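Local coordinates for acetylxylan esterase (Geobacillus stearothermophilus, PDB 5BN1), which removes acetyl side groups from the xylose units of xylan and xylo-oligosaccharides as a serine esterase of the GDSL (SGNH) family, at residues I87-Q97 against H107-L117; F137-D145 against P185-P195. The protein carries 1 engineered substitution. All coordinates share one frame; numbering follows the deposited sequence.

Contact 1: I87-Q97 against H107-L117; sequences IMIGINDVWRQ and HVYLDEYEATL. With IMD (imidazole), chain F.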
loop_
_atom_site.group_PDB
_atom_site.type_symbol
_atom_site.label_atom_id
_atom_site.label_comp_id
_atom_site.label_asym_id
_atom_site.label_seq_id
_atom_site.Cartn_x
_atom_site.Cartn_y
_atom_site.Cartn_z
ATOM N N ILE A 87 -29.933 8.275 19.959
ATOM C CA ILE A 87 -30.272 7.538 18.736
ATOM C C ILE A 87 -30.517 8.544 17.633
ATOM O O ILE A 87 -31.343 9.437 17.706
ATOM C CB ILE A 87 -31.551 6.646 18.891
ATOM C CG1 ILE A 87 -31.351 5.791 20.141
ATOM C CG2 ILE A 87 -31.813 5.886 17.610
ATOM C CD1 ILE A 87 -32.716 5.186 20.576
ATOM N N MET A 88 -29.842 8.339 16.458
ATOM C CA MET A 88 -30.152 9.072 15.215
ATOM C C MET A 88 -30.132 8.062 14.093
ATOM O O MET A 88 -29.141 7.562 13.594
ATOM C CB MET A 88 -29.187 10.235 14.866
ATOM C CG MET A 88 -29.680 10.996 13.668
ATOM S SD MET A 88 -28.981 12.643 13.436
ATOM C CE MET A 88 -27.252 12.258 13.523
ATOM N N ILE A 89 -31.391 7.707 13.702
ATOM C CA ILE A 89 -31.601 6.660 12.690
ATOM C C ILE A 89 -32.821 6.988 11.866
ATOM O O ILE A 89 -33.745 7.716 12.280
ATOM C CB ILE A 89 -31.715 5.279 13.329
ATOM C CG1 ILE A 89 -31.390 4.116 12.370
ATOM C CG2 ILE A 89 -33.123 5.147 14.034
ATOM C CD1 ILE A 89 -29.878 3.990 12.098
ATOM N N GLY A 90 -32.778 6.562 10.601
ATOM C CA GLY A 90 -33.870 6.823 9.601
ATOM C C GLY A 90 -33.403 7.307 8.264
ATOM O O GLY A 90 -34.100 7.160 7.300
ATOM N N ILE A 91 -32.201 7.934 8.198
ATOM C CA ILE A 91 -31.741 8.358 6.901
ATOM C C ILE A 91 -31.701 7.231 5.883
ATOM O O ILE A 91 -32.184 7.399 4.771
ATOM C CB ILE A 91 -30.383 9.052 7.002
ATOM C CG1 ILE A 91 -30.535 10.424 7.636
ATOM C CG2 ILE A 91 -29.753 9.235 5.587
ATOM C CD1 ILE A 91 -29.253 11.146 8.015
ATOM N N ASN A 92 -31.151 6.076 6.247
ATOM C CA ASN A 92 -30.993 4.973 5.330
ATOM C C ASN A 92 -32.342 4.271 5.083
ATOM O O ASN A 92 -32.650 3.847 3.986
ATOM C CB ASN A 92 -29.965 4.030 5.764
ATOM C CG ASN A 92 -28.590 4.659 5.694
ATOM O OD1 ASN A 92 -28.223 5.162 4.603
ATOM N ND2 ASN A 92 -27.831 4.560 6.687
ATOM N N ASP A 93 -33.153 4.195 6.163
ATOM C CA ASP A 93 -34.494 3.631 6.094
ATOM C C ASP A 93 -35.272 4.251 4.969
ATOM O O ASP A 93 -36.035 3.568 4.251
ATOM C CB ASP A 93 -35.165 3.835 7.430
ATOM C CG ASP A 93 -34.347 3.373 8.598
ATOM O OD1 ASP A 93 -33.182 3.907 8.824
ATOM O OD2 ASP A 93 -34.739 2.468 9.393
ATOM N N VAL A 94 -35.152 5.561 4.792
ATOM C CA VAL A 94 -35.716 6.380 3.786
ATOM C C VAL A 94 -34.912 6.269 2.479
ATOM O O VAL A 94 -35.469 6.098 1.411
ATOM C CB VAL A 94 -35.850 7.820 4.250
ATOM C CG1 VAL A 94 -36.317 8.695 3.162
ATOM C CG2 VAL A 94 -36.827 7.886 5.460
ATOM N N TRP A 95 -33.626 6.575 2.579
ATOM C CA TRP A 95 -32.806 6.762 1.346
ATOM C C TRP A 95 -32.909 5.579 0.425
ATOM O O TRP A 95 -32.998 5.774 -0.780
ATOM C CB TRP A 95 -31.371 7.022 1.742
ATOM C CG TRP A 95 -30.528 7.761 0.730
ATOM C CD1 TRP A 95 -30.923 8.373 -0.411
ATOM C CD2 TRP A 95 -29.174 8.187 0.979
ATOM N NE1 TRP A 95 -29.849 9.052 -0.993
ATOM C CE2 TRP A 95 -28.773 8.956 -0.147
ATOM C CE3 TRP A 95 -28.274 7.894 1.969
ATOM C CZ2 TRP A 95 -27.483 9.547 -0.182
ATOM C CZ3 TRP A 95 -26.994 8.408 1.897
ATOM C CH2 TRP A 95 -26.644 9.234 0.809
ATOM N N ARG A 96 -32.840 4.373 0.960
ATOM C CA ARG A 96 -32.967 3.188 0.121
ATOM C C ARG A 96 -34.151 3.139 -0.781
ATOM O O ARG A 96 -34.152 2.586 -1.893
ATOM C CB ARG A 96 -32.771 1.904 0.912
ATOM C CG ARG A 96 -31.465 1.704 1.601
ATOM C CD ARG A 96 -30.251 1.543 0.682
ATOM N NE ARG A 96 -29.743 2.867 0.318
ATOM C CZ ARG A 96 -29.008 3.643 1.098
ATOM N NH1 ARG A 96 -28.611 4.849 0.639
ATOM N NH2 ARG A 96 -28.726 3.332 2.363
ATOM N N GLN A 97 -35.278 3.675 -0.280
ATOM C CA GLN A 97 -36.501 3.748 -1.037
ATOM C C GLN A 97 -36.396 4.547 -2.335
ATOM O O GLN A 97 -37.144 4.421 -3.270
ATOM C CB GLN A 97 -37.685 4.282 -0.206
ATOM C CG GLN A 97 -37.912 3.521 1.077
ATOM C CD GLN A 97 -38.974 4.074 1.965
ATOM O OE1 GLN A 97 -40.092 4.449 1.446
ATOM N NE2 GLN A 97 -38.732 4.113 3.253
ATOM N N HIS A 107 -35.481 -1.600 2.064
ATOM C CA HIS A 107 -36.338 -0.458 2.499
ATOM C C HIS A 107 -36.809 -0.789 3.909
ATOM O O HIS A 107 -37.122 -1.888 4.180
ATOM C CB HIS A 107 -37.527 -0.272 1.632
ATOM C CG HIS A 107 -37.216 -0.031 0.169
ATOM N ND1 HIS A 107 -38.174 0.097 -0.780
ATOM C CD2 HIS A 107 -36.006 0.106 -0.473
ATOM C CE1 HIS A 107 -37.611 0.269 -1.970
ATOM N NE2 HIS A 107 -36.320 0.300 -1.790
ATOM N N VAL A 108 -36.866 0.208 4.747
ATOM C CA VAL A 108 -37.559 0.067 6.054
ATOM C C VAL A 108 -38.663 1.083 6.010
ATOM O O VAL A 108 -38.472 2.284 6.183
ATOM C CB VAL A 108 -36.608 0.293 7.229
ATOM C CG1 VAL A 108 -37.374 0.242 8.531
ATOM C CG2 VAL A 108 -35.499 -0.685 7.260
ATOM N N TYR A 109 -39.909 0.645 5.753
ATOM C CA TYR A 109 -41.109 1.428 5.567
ATOM C C TYR A 109 -41.601 1.893 6.956
ATOM O O TYR A 109 -41.094 1.377 7.959
ATOM C CB TYR A 109 -42.160 0.609 4.830
ATOM C CG TYR A 109 -41.743 0.277 3.411
ATOM C CD1 TYR A 109 -41.450 1.266 2.502
ATOM C CD2 TYR A 109 -41.756 -1.070 2.971
ATOM C CE1 TYR A 109 -41.044 0.935 1.225
ATOM C CE2 TYR A 109 -41.250 -1.384 1.700
ATOM C CZ TYR A 109 -40.999 -0.390 0.850
ATOM O OH TYR A 109 -40.630 -0.678 -0.471
ATOM N N LEU A 110 -42.507 2.843 6.895
ATOM C CA LEU A 110 -42.857 3.570 8.130
ATOM C C LEU A 110 -43.353 2.654 9.195
ATOM O O LEU A 110 -43.111 2.886 10.356
ATOM C CB LEU A 110 -43.829 4.666 7.771
ATOM C CG LEU A 110 -44.098 5.725 8.884
ATOM C CD1 LEU A 110 -42.830 6.588 8.995
ATOM C CD2 LEU A 110 -45.269 6.568 8.576
ATOM N N ASP A 111 -44.172 1.635 8.810
ATOM C CA ASP A 111 -44.612 0.704 9.834
ATOM C C ASP A 111 -43.548 -0.053 10.560
ATOM O O ASP A 111 -43.562 -0.151 11.780
ATOM C CB ASP A 111 -45.658 -0.301 9.260
ATOM C CG ASP A 111 -45.151 -1.178 8.159
ATOM O OD1 ASP A 111 -44.288 -0.776 7.337
ATOM O OD2 ASP A 111 -45.555 -2.353 8.087
ATOM N N GLU A 112 -42.521 -0.560 9.843
ATOM C CA GLU A 112 -41.390 -1.193 10.452
ATOM C C GLU A 112 -40.562 -0.187 11.261
ATOM O O GLU A 112 -40.161 -0.529 12.333
ATOM C CB GLU A 112 -40.514 -1.916 9.423
ATOM C CG GLU A 112 -39.406 -2.667 10.027
ATOM C CD GLU A 112 -38.476 -3.426 9.052
ATOM O OE1 GLU A 112 -38.712 -3.348 7.837
ATOM O OE2 GLU A 112 -37.517 -4.012 9.548
ATOM N N TYR A 113 -40.402 0.978 10.720
ATOM C CA TYR A 113 -39.623 2.018 11.415
ATOM C C TYR A 113 -40.230 2.406 12.772
ATOM O O TYR A 113 -39.521 2.316 13.788
ATOM C CB TYR A 113 -39.452 3.223 10.510
ATOM C CG TYR A 113 -38.616 4.316 11.099
ATOM C CD1 TYR A 113 -37.247 4.249 11.045
ATOM C CD2 TYR A 113 -39.224 5.426 11.612
ATOM C CE1 TYR A 113 -36.472 5.246 11.563
ATOM C CE2 TYR A 113 -38.457 6.514 12.129
ATOM C CZ TYR A 113 -37.060 6.366 12.082
ATOM O OH TYR A 113 -36.347 7.440 12.600
ATOM N N GLU A 114 -41.490 2.725 12.720
ATOM C CA GLU A 114 -42.162 3.130 13.957
ATOM C C GLU A 114 -42.154 2.001 14.934
ATOM O O GLU A 114 -41.904 2.189 16.140
ATOM C CB GLU A 114 -43.598 3.647 13.686
ATOM C CG GLU A 114 -44.313 4.248 14.911
ATOM C CD GLU A 114 -45.081 3.257 15.763
ATOM O OE1 GLU A 114 -45.179 2.071 15.458
ATOM O OE2 GLU A 114 -45.528 3.803 16.850
ATOM N N ALA A 115 -42.532 0.784 14.513
ATOM C CA ALA A 115 -42.601 -0.261 15.521
ATOM C C ALA A 115 -41.340 -0.667 16.102
ATOM O O ALA A 115 -41.231 -0.896 17.317
ATOM C CB ALA A 115 -43.223 -1.471 14.887
ATOM N N THR A 116 -40.233 -0.672 15.276
ATOM C CA THR A 116 -38.962 -1.093 15.764
ATOM C C THR A 116 -38.348 0.035 16.673
ATOM O O THR A 116 -37.856 -0.281 17.743
ATOM C CB THR A 116 -38.011 -1.415 14.588
ATOM O OG1 THR A 116 -38.594 -2.440 13.742
ATOM C CG2 THR A 116 -36.663 -1.873 15.070
ATOM N N LEU A 117 -38.431 1.271 16.245
ATOM C CA LEU A 117 -37.831 2.354 17.017
ATOM C C LEU A 117 -38.538 2.424 18.380
ATOM O O LEU A 117 -37.888 2.536 19.404
ATOM C CB LEU A 117 -37.898 3.669 16.305
ATOM C CG LEU A 117 -37.227 4.878 17.031
ATOM C CD1 LEU A 117 -35.770 4.602 17.374
ATOM C CD2 LEU A 117 -37.367 6.115 16.196
HETATM N N1 IMD F . -46.872 7.772 18.245
HETATM C C2 IMD F . -46.119 6.534 18.188
HETATM N N3 IMD F . -46.108 6.315 16.936
HETATM C C4 IMD F . -47.043 7.039 16.216
HETATM C C5 IMD F . -47.478 8.105 17.037
#
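Tyr113 reaches across from helix 110-124 to the short link between strand 84-88 and helix 91-99, a strand-to-helix junction of the parallel alpha/beta SGNH hydrolase fold. CG stands anti to the backbone N (chi1 -177°), which carries the ring alongside Asp93 and its hydroxyl to Ile89. From CB the ring carries CD1 past Asp93, whose OD2 lies at the ring edge 3.5 Å from Tyr113 CD1, carboxylate and ring planes being 77° apart. That oxygen also accepts from Val66 N and rests against Val108 CG1. One atom further, Tyr113 CE1 comes 3.6 Å from Gly90 CA, at the N-cap of helix 91-99, and packs on Ile89 CG2. At the tip, Tyr113 OH donates to Ile89 O over 2.6 Å, arriving above the carbonyl plane. Thus a single phenol pins the backbone just ahead of the helix that presents Asn92, inferred to stabilise the transition state. Deeper in, Leu117 CD1 meets CG2 of both Ile87 and Ile89.

At the other end of the contact, Gln97 lays its CA over the face of the His107 imidazole, 3.6 Å from the ring centroid, a CH-pi contact. Its extended chain places OE1 at the edge of the Tyr109 ring, while Gln97 NE2 turns back to Asp93 O at 2.9 Å and also bonds to Tyr154 OH. The same Asp93 carbonyl receives a weak bond from Val108 N, its N-H...O angle 161°.

Contact 2: F137-D145 against P185-P195; sequences FYIEGNEQD and PAALAWDRVHP
Arg192 and Ile139 join two loops, one following strand 130-134, the other bearing Asp191 and His194, inferred charge-relay residues of the SGNH active site. A single backbone bond links them, Ile139 N to Arg192 O at 2.8 Å, with Ile139 centring an inverse gamma turn. Ile139 O, buried against Pro185 CB and the aliphatic part of Arg192, has no hydrogen-bonding partner in the model.

Apolar packing surrounds this link: Ile139 CD1 lies against Ala189 CB and Pro195 CB, Ile139 CG2 meets Leu188 CD1, and Val193 CG2 abuts the Tyr138 ring edge.

Charged interactions converge on the guanidinium, turned toward its carboxylates by a bend at chi3 (-81°). Arg192 NH1 donates to Glu140 OE1 at 2.9 Å from the anti side, somewhat out of the carboxylate plane; guanidinium and carboxylate planes are 89° apart. Arg192 NH1 also bridges to Asp145 OD2, at 3.6 Å.

Separately, Tyr138 OH lies over the guanidinium face, 3.0 Å from Arg192 CZ, without bonding to it; Tyr184 of the second subunit bonds to this hydroxyl and to Asp145. One water joins Tyr138 OH to Asp191 O; another accepts from Arg192 NH2 and donates to Asp145 OD2.

Asp191 OD1 accepts from Val193 N, an Asx turn, and from His194 N, completing an Asx motif; Asp191 OD2 takes His194 ND1. These bonds probably hold the imidazole in the orientation in which NE2 bonds to Ser15 OG.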
loop_
_atom_site.group_PDB
_atom_site.type_symbol
_atom_site.label_atom_id
_atom_site.label_comp_id
_atom_site.label_asym_id
_atom_site.label_seq_id
_atom_site.Cartn_x
_atom_site.Cartn_y
_atom_site.Cartn_z
ATOM N N PHE A 137 -32.559 13.427 9.002
ATOM C CA PHE A 137 -32.645 14.659 8.299
ATOM C C PHE A 137 -32.269 14.419 6.813
ATOM O O PHE A 137 -31.687 13.383 6.490
ATOM C CB PHE A 137 -31.638 15.734 8.889
ATOM C CG PHE A 137 -30.188 15.354 8.836
ATOM C CD1 PHE A 137 -29.516 15.582 7.652
ATOM C CD2 PHE A 137 -29.551 14.739 9.884
ATOM C CE1 PHE A 137 -28.179 15.150 7.555
ATOM C CE2 PHE A 137 -28.266 14.314 9.805
ATOM C CZ PHE A 137 -27.587 14.484 8.628
ATOM N N TYR A 138 -32.597 15.433 6.037
ATOM C CA TYR A 138 -32.220 15.449 4.603
ATOM C C TYR A 138 -31.916 16.861 4.294
ATOM O O TYR A 138 -32.733 17.763 4.561
ATOM C CB TYR A 138 -33.279 14.849 3.729
ATOM C CG TYR A 138 -32.891 14.595 2.289
ATOM C CD1 TYR A 138 -31.785 13.831 1.999
ATOM C CD2 TYR A 138 -33.689 15.017 1.250
ATOM C CE1 TYR A 138 -31.443 13.520 0.713
ATOM C CE2 TYR A 138 -33.326 14.711 -0.066
ATOM C CZ TYR A 138 -32.236 13.946 -0.308
ATOM O OH TYR A 138 -31.964 13.627 -1.643
ATOM N N ILE A 139 -30.694 17.106 3.750
ATOM C CA ILE A 139 -30.286 18.482 3.597
ATOM C C ILE A 139 -30.806 19.008 2.275
ATOM O O ILE A 139 -30.192 18.969 1.199
ATOM C CB ILE A 139 -28.727 18.587 3.718
ATOM C CG1 ILE A 139 -28.269 18.001 5.008
ATOM C CG2 ILE A 139 -28.291 20.073 3.526
ATOM C CD1 ILE A 139 -26.747 17.886 5.185
ATOM N N GLU A 140 -32.070 19.486 2.306
ATOM C CA GLU A 140 -32.848 19.828 1.128
ATOM C C GLU A 140 -33.945 20.771 1.624
ATOM O O GLU A 140 -34.678 20.356 2.548
ATOM C CB GLU A 140 -33.511 18.525 0.506
ATOM C CG GLU A 140 -34.519 18.844 -0.544
ATOM C CD GLU A 140 -34.007 19.743 -1.620
ATOM O OE1 GLU A 140 -32.983 19.380 -2.312
ATOM O OE2 GLU A 140 -34.557 20.889 -1.814
ATOM N N GLY A 141 -33.995 22.014 1.185
ATOM C CA GLY A 141 -34.956 22.984 1.703
ATOM C C GLY A 141 -36.319 22.911 1.081
ATOM O O GLY A 141 -37.271 23.492 1.658
ATOM N N ASN A 142 -36.464 22.202 -0.009
ATOM C CA ASN A 142 -37.817 22.049 -0.651
ATOM C C ASN A 142 -38.587 20.948 0.018
ATOM O O ASN A 142 -38.306 19.766 -0.165
ATOM C CB ASN A 142 -37.729 21.847 -2.140
ATOM C CG ASN A 142 -39.090 21.660 -2.811
ATOM O OD1 ASN A 142 -40.109 21.936 -2.180
ATOM N ND2 ASN A 142 -39.103 21.125 -4.001
ATOM N N GLU A 143 -39.630 21.325 0.803
ATOM C CA GLU A 143 -40.427 20.383 1.544
ATOM C C GLU A 143 -41.165 19.436 0.635
ATOM O O GLU A 143 -41.546 18.355 1.140
ATOM C CB GLU A 143 -41.490 21.109 2.393
ATOM C CG GLU A 143 -40.937 21.867 3.532
ATOM C CD GLU A 143 -41.999 22.699 4.307
ATOM O OE1 GLU A 143 -43.180 22.694 3.921
ATOM O OE2 GLU A 143 -41.566 23.431 5.173
ATOM N N GLN A 144 -41.340 19.766 -0.627
ATOM C CA GLN A 144 -42.051 18.909 -1.553
ATOM C C GLN A 144 -41.110 17.980 -2.370
ATOM O O GLN A 144 -41.542 17.148 -3.157
ATOM C CB GLN A 144 -42.890 19.715 -2.525
ATOM C CG GLN A 144 -44.125 20.333 -1.761
ATOM C CD GLN A 144 -44.846 19.404 -0.679
ATOM O OE1 GLN A 144 -45.327 18.255 -0.944
ATOM N NE2 GLN A 144 -44.843 19.879 0.565
ATOM N N ASP A 145 -39.779 18.107 -2.133
ATOM C CA ASP A 145 -38.923 17.089 -2.747
ATOM C C ASP A 145 -39.356 15.761 -2.125
ATOM O O ASP A 145 -39.493 15.641 -0.918
ATOM C CB ASP A 145 -37.438 17.373 -2.385
ATOM C CG ASP A 145 -36.478 16.271 -2.836
ATOM O OD1 ASP A 145 -36.306 15.344 -2.089
ATOM O OD2 ASP A 145 -36.030 16.424 -3.978
ATOM N N PRO A 185 -28.122 23.310 -0.727
ATOM C CA PRO A 185 -27.609 22.105 -0.048
ATOM C C PRO A 185 -26.155 21.662 -0.372
ATOM O O PRO A 185 -25.469 21.193 0.511
ATOM C CB PRO A 185 -28.660 21.091 -0.507
ATOM C CG PRO A 185 -29.941 21.808 -0.608
ATOM C CD PRO A 185 -29.491 23.110 -1.267
ATOM N N ALA A 186 -25.769 21.781 -1.628
ATOM C CA ALA A 186 -24.431 21.339 -2.020
ATOM C C ALA A 186 -23.310 22.049 -1.269
ATOM O O ALA A 186 -22.233 21.535 -1.171
ATOM C CB ALA A 186 -24.248 21.580 -3.476
ATOM N N ALA A 187 -23.607 23.227 -0.703
ATOM C CA ALA A 187 -22.632 23.929 0.150
ATOM C C ALA A 187 -22.352 23.218 1.472
ATOM O O ALA A 187 -21.278 23.424 2.079
ATOM C CB ALA A 187 -23.036 25.368 0.352
ATOM N N LEU A 188 -23.299 22.391 1.920
ATOM C CA LEU A 188 -23.161 21.591 3.102
ATOM C C LEU A 188 -22.915 20.102 2.800
ATOM O O LEU A 188 -22.214 19.407 3.569
ATOM C CB LEU A 188 -24.440 21.683 3.948
ATOM C CG LEU A 188 -24.705 23.075 4.571
ATOM C CD1 LEU A 188 -26.158 23.066 5.089
ATOM C CD2 LEU A 188 -23.711 23.295 5.678
ATOM N N ALA A 189 -23.512 19.556 1.733
ATOM C CA ALA A 189 -23.441 18.158 1.426
ATOM C C ALA A 189 -23.819 17.910 -0.021
ATOM O O ALA A 189 -24.963 18.090 -0.464
ATOM C CB ALA A 189 -24.373 17.300 2.327
ATOM N N TRP A 190 -22.828 17.513 -0.826
ATOM C CA TRP A 190 -23.105 17.171 -2.188
ATOM C C TRP A 190 -24.254 16.136 -2.318
ATOM O O TRP A 190 -25.052 16.295 -3.243
ATOM C CB TRP A 190 -21.907 16.625 -2.927
ATOM C CG TRP A 190 -20.950 17.638 -3.499
ATOM C CD1 TRP A 190 -20.951 18.974 -3.344
ATOM C CD2 TRP A 190 -19.830 17.296 -4.351
ATOM N NE1 TRP A 190 -19.876 19.512 -4.087
ATOM C CE2 TRP A 190 -19.217 18.513 -4.707
ATOM C CE3 TRP A 190 -19.350 16.113 -4.865
ATOM C CZ2 TRP A 190 -18.099 18.539 -5.550
ATOM C CZ3 TRP A 190 -18.154 16.144 -5.705
ATOM C CH2 TRP A 190 -17.637 17.352 -6.052
ATOM N N ASP A 191 -24.278 15.144 -1.439
ATOM C CA ASP A 191 -25.305 14.093 -1.616
ATOM C C ASP A 191 -26.507 14.388 -0.683
ATOM O O ASP A 191 -27.387 13.520 -0.649
ATOM C CB ASP A 191 -24.678 12.728 -1.296
ATOM C CG ASP A 191 -24.229 12.537 0.085
ATOM O OD1 ASP A 191 -24.517 13.351 1.011
ATOM O OD2 ASP A 191 -23.500 11.505 0.336
ATOM N N ARG A 192 -26.573 15.537 -0.062
ATOM C CA ARG A 192 -27.668 15.905 0.822
ATOM C C ARG A 192 -27.746 15.112 2.069
ATOM O O ARG A 192 -28.795 15.299 2.769
ATOM C CB ARG A 192 -29.017 16.091 0.059
ATOM C CG ARG A 192 -28.974 17.172 -1.012
ATOM C CD ARG A 192 -30.272 17.316 -1.769
ATOM N NE ARG A 192 -30.368 16.276 -2.836
ATOM C CZ ARG A 192 -31.488 15.985 -3.510
ATOM N NH1 ARG A 192 -32.536 16.729 -3.287
ATOM N NH2 ARG A 192 -31.545 15.052 -4.428
ATOM N N VAL A 193 -26.787 14.293 2.397
ATOM C CA VAL A 193 -26.781 13.490 3.587
ATOM C C VAL A 193 -25.533 13.693 4.410
ATOM O O VAL A 193 -25.609 13.975 5.602
ATOM C CB VAL A 193 -26.993 12.036 3.258
ATOM C CG1 VAL A 193 -26.763 11.149 4.471
ATOM C CG2 VAL A 193 -28.417 11.872 2.681
ATOM N N HIS A 194 -24.337 13.486 3.812
ATOM C CA HIS A 194 -23.081 13.461 4.491
ATOM C C HIS A 194 -22.468 14.857 4.444
ATOM O O HIS A 194 -21.996 15.272 3.366
ATOM C CB HIS A 194 -22.134 12.508 3.805
ATOM C CG HIS A 194 -22.616 11.088 3.870
ATOM N ND1 HIS A 194 -23.208 10.477 2.839
ATOM C CD2 HIS A 194 -22.630 10.212 4.913
ATOM C CE1 HIS A 194 -23.478 9.222 3.161
ATOM N NE2 HIS A 194 -23.212 9.066 4.432
ATOM N N PRO A 195 -22.482 15.580 5.534
ATOM C CA PRO A 195 -22.095 16.960 5.484
ATOM C C PRO A 195 -20.616 17.262 5.805
ATOM O O PRO A 195 -19.897 16.394 6.265
ATOM C CB PRO A 195 -23.002 17.654 6.485
ATOM C CG PRO A 195 -23.096 16.684 7.486
ATOM C CD PRO A 195 -23.043 15.273 6.867
HETATM O O HOH W 1 -29.472 12.114 -2.217
HETATM O O HOH W 2 -34.068 15.643 -5.820
#

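Contact 1 and contact 2 are both largely buried, yet they sit at different depths: contact 1 begins on a central strand of the sheet and runs out along two helices, whereas contact 2 is built from loops nearer the edge of the subunit. Helix 146-165 packs on both. Contact 1 joins a phenol-to-carbonyl bond to apolar and CH-pi packing; contact 2 adds a salt-bridge network and waters. They meet directly, Ile91 CG2 lying 3.7 Å from Val193 CG1 and Trp95 CZ3 3.8 Å from His194 CE1, which brings the helix of Asn92 against the loop of the charge-relay pair. Both touch the second subunit, contact 2 far more extensively.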